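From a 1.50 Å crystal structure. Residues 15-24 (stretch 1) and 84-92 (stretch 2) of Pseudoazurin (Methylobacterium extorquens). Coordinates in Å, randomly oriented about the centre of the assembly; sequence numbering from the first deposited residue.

Stretch 1, residues 15-24: MMVFDPALVR
Stretch 2, residues 84-92: MGMVALVVV

Two segments far apart in sequence meet as parallel strands: the axes of 22-24 and 87-92 run 12° apart and approach to 4.9 Å. Leu22 pairs with Leu89, Val23 with Val90 and Arg24 with Val91, at CA-CA distances of 5.0, 4.9 and 5.0 Å. Phi/psi values near -120/125 keep both chains extended through these pairs.

Three nearly linear backbone hydrogen bonds fix that register: Leu89 N to Ala21 O (2.7 Å, 171°), Val23 N to Leu89 O (3.0 Å, 167°) and Val91 N to Val23 O (2.9 Å, 175°). CA-H...O contacts supplement them, from Leu22 CA to Leu89 O at 3.3 Å and from Val90 CA to Val23 O at 3.5 Å. Ahead of the ladder, a cis peptide precedes Pro20 and Ala21 adopts -91/-15. No direct backbone hydrogen bond joins 17-19 to the other stretch. A water links them instead, accepting from Phe18 N (3.0 Å) and donating to Val87 O (2.7 Å).

Side chains alternate across the sheet. On one face, Leu22 and Leu89 (both chi1 t, chi2 p) bring CD1 of Leu22 to 4.2 Å from CD2 of Leu89, while Arg24 (chi1 m, chi2 t) lays its aliphatic CG 3.6 Å from Val91 CG2 and leads its charged end away to partners elsewhere in the structure. Val23 and Val90, both t and buried, occupy the other face, where their beta-branched side chains suit extended strands and Val23 CB lies 4.4 Å from Val90 CG2.

The contact buries 764 Å² in all, both sides summed; Met86 (106 Å²), Met16 (88 Å²) and Phe18 (80 Å²) have the largest areas covered by the other stretch. Phe18 (chi1 -74°, chi2 -81°) points toward stretch 2; extended Met86 (t, t, t) sets CE over its ring face, 4.1 Å from the centroid and 6° off the normal. Small Ala88 places CB 3.7 Å from Phe18 CD2. Flexible Met16 (m, m, t), at phi/psi 60/76, packs CG 3.5 Å from Met84 CE and CB 3.8 Å from Met86 SD. Gly85 accommodates positive phi (78°).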

# COMPACT_ATOMS: atom_id res chain seq x y z
N MET A 15 10.61 -11.53 3.39
CA MET A 15 10.75 -10.72 4.56
C MET A 15 10.11 -9.32 4.41
O MET A 15 10.25 -8.71 3.35
CB MET A 15 12.14 -10.53 5.12
CG MET A 15 13.02 -11.73 5.07
SD MET A 15 12.19 -13.21 5.70
CE MET A 15 11.98 -12.83 7.44
N MET A 16 9.47 -8.87 5.45
CA MET A 16 8.87 -7.51 5.55
C MET A 16 7.83 -7.29 4.46
O MET A 16 8.13 -6.58 3.44
CB MET A 16 9.92 -6.45 5.58
CG MET A 16 11.13 -6.71 6.42
SD MET A 16 10.49 -6.89 8.14
CE MET A 16 12.02 -7.16 8.98
N VAL A 17 6.67 -7.86 4.62
CA VAL A 17 5.57 -7.80 3.70
C VAL A 17 4.17 -7.46 4.34
O VAL A 17 3.97 -7.60 5.55
CB VAL A 17 5.41 -9.15 2.93
CG1 VAL A 17 6.72 -9.62 2.29
CG2 VAL A 17 4.92 -10.24 3.87
N PHE A 18 3.34 -6.94 3.46
CA PHE A 18 1.95 -6.66 3.76
C PHE A 18 1.26 -7.90 3.14
O PHE A 18 1.67 -8.30 2.04
CB PHE A 18 1.40 -5.37 3.16
CG PHE A 18 1.85 -4.10 3.82
CD1 PHE A 18 1.30 -3.58 4.99
CD2 PHE A 18 2.78 -3.33 3.11
CE1 PHE A 18 1.75 -2.34 5.49
CE2 PHE A 18 3.25 -2.12 3.63
CZ PHE A 18 2.79 -1.63 4.82
N ASP A 19 0.22 -8.35 3.83
CA ASP A 19 -0.49 -9.54 3.18
C ASP A 19 -1.99 -9.27 3.35
O ASP A 19 -2.42 -9.33 4.53
CB ASP A 19 -0.05 -10.82 3.90
CG ASP A 19 -0.74 -12.06 3.31
OD1 ASP A 19 -1.30 -11.97 2.19
OD2 ASP A 19 -0.67 -13.14 3.93
N PRO A 20 -2.70 -9.07 2.28
CA PRO A 20 -2.27 -9.01 0.92
C PRO A 20 -1.53 -7.68 0.56
O PRO A 20 -1.76 -6.76 1.30
CB PRO A 20 -3.57 -9.10 0.13
CG PRO A 20 -4.57 -8.40 0.98
CD PRO A 20 -4.17 -8.89 2.41
N ALA A 21 -0.72 -7.83 -0.48
CA ALA A 21 0.08 -6.66 -0.92
C ALA A 21 -0.69 -5.87 -1.97
O ALA A 21 -0.36 -4.65 -2.25
CB ALA A 21 1.42 -7.20 -1.43
N LEU A 22 -1.72 -6.44 -2.54
CA LEU A 22 -2.62 -5.84 -3.53
C LEU A 22 -4.09 -5.96 -3.06
O LEU A 22 -4.54 -7.07 -2.77
CB LEU A 22 -2.30 -6.39 -4.93
CG LEU A 22 -3.35 -5.94 -5.98
CD1 LEU A 22 -3.26 -4.49 -6.26
CD2 LEU A 22 -3.23 -6.82 -7.19
N VAL A 23 -4.69 -4.82 -2.87
CA VAL A 23 -6.05 -4.67 -2.39
C VAL A 23 -6.95 -3.93 -3.38
O VAL A 23 -6.66 -2.77 -3.72
CB VAL A 23 -6.06 -3.90 -1.00
CG1 VAL A 23 -7.51 -3.95 -0.47
CG2 VAL A 23 -5.17 -4.63 0.03
N ARG A 24 -8.07 -4.53 -3.71
CA ARG A 24 -9.10 -3.91 -4.60
C ARG A 24 -10.25 -3.42 -3.74
O ARG A 24 -10.78 -4.30 -3.02
CB ARG A 24 -9.47 -4.82 -5.74
CG ARG A 24 -8.31 -5.27 -6.61
CD ARG A 24 -8.74 -6.26 -7.67
NE ARG A 24 -7.62 -7.20 -8.02
CZ ARG A 24 -6.89 -7.06 -9.12
NH1 ARG A 24 -7.16 -6.12 -10.02
NH2 ARG A 24 -5.83 -7.85 -9.34
N MET A 84 13.77 -2.38 2.36
CA MET A 84 13.53 -3.79 2.38
C MET A 84 12.31 -4.22 1.56
O MET A 84 12.00 -5.38 1.56
CB MET A 84 13.38 -4.30 3.84
CG MET A 84 14.81 -4.36 4.42
SD MET A 84 14.62 -4.98 6.16
CE MET A 84 14.55 -6.79 5.73
N GLY A 85 11.69 -3.33 0.80
CA GLY A 85 10.60 -3.66 -0.08
C GLY A 85 9.24 -3.83 0.58
O GLY A 85 8.37 -4.44 -0.09
N MET A 86 9.04 -3.27 1.78
CA MET A 86 7.66 -3.48 2.38
C MET A 86 6.72 -2.41 1.86
O MET A 86 6.73 -1.25 2.35
CB MET A 86 7.79 -3.39 3.92
CG MET A 86 6.50 -4.04 4.48
SD MET A 86 6.77 -4.40 6.27
CE MET A 86 5.02 -4.59 6.75
N VAL A 87 5.97 -2.72 0.83
CA VAL A 87 5.05 -1.87 0.09
C VAL A 87 3.75 -2.58 -0.23
O VAL A 87 3.75 -3.83 -0.32
CB VAL A 87 5.76 -1.31 -1.21
CG1 VAL A 87 6.88 -0.35 -0.82
CG2 VAL A 87 6.31 -2.47 -2.06
N ALA A 88 2.72 -1.86 -0.48
CA ALA A 88 1.43 -2.37 -0.88
C ALA A 88 0.83 -1.35 -1.91
O ALA A 88 1.10 -0.15 -1.87
CB ALA A 88 0.49 -2.40 0.33
N LEU A 89 -0.08 -1.96 -2.66
CA LEU A 89 -0.82 -1.16 -3.69
C LEU A 89 -2.33 -1.33 -3.45
O LEU A 89 -2.78 -2.51 -3.29
CB LEU A 89 -0.29 -1.66 -5.02
CG LEU A 89 -0.74 -0.95 -6.25
CD1 LEU A 89 -0.03 0.41 -6.30
CD2 LEU A 89 -0.21 -1.79 -7.46
N VAL A 90 -2.99 -0.22 -3.41
CA VAL A 90 -4.44 -0.09 -3.19
C VAL A 90 -5.11 0.49 -4.41
O VAL A 90 -4.73 1.61 -4.81
CB VAL A 90 -4.80 0.69 -1.89
CG1 VAL A 90 -6.28 0.79 -1.66
CG2 VAL A 90 -4.03 0.04 -0.72
N VAL A 91 -6.11 -0.22 -4.93
CA VAL A 91 -6.88 0.29 -6.10
C VAL A 91 -8.30 0.48 -5.62
O VAL A 91 -8.93 -0.36 -5.02
CB VAL A 91 -6.72 -0.47 -7.39
CG1 VAL A 91 -5.14 -0.64 -7.65
CG2 VAL A 91 -7.10 -1.93 -7.35
N VAL A 92 -8.76 1.72 -5.83
CA VAL A 92 -10.07 2.14 -5.36
C VAL A 92 -10.96 2.43 -6.57
O VAL A 92 -10.63 3.41 -7.28
CB VAL A 92 -9.98 3.37 -4.41
CG1 VAL A 92 -11.37 3.81 -3.89
CG2 VAL A 92 -9.08 3.07 -3.23
O HOH W 1 4.69 -6.09 0.87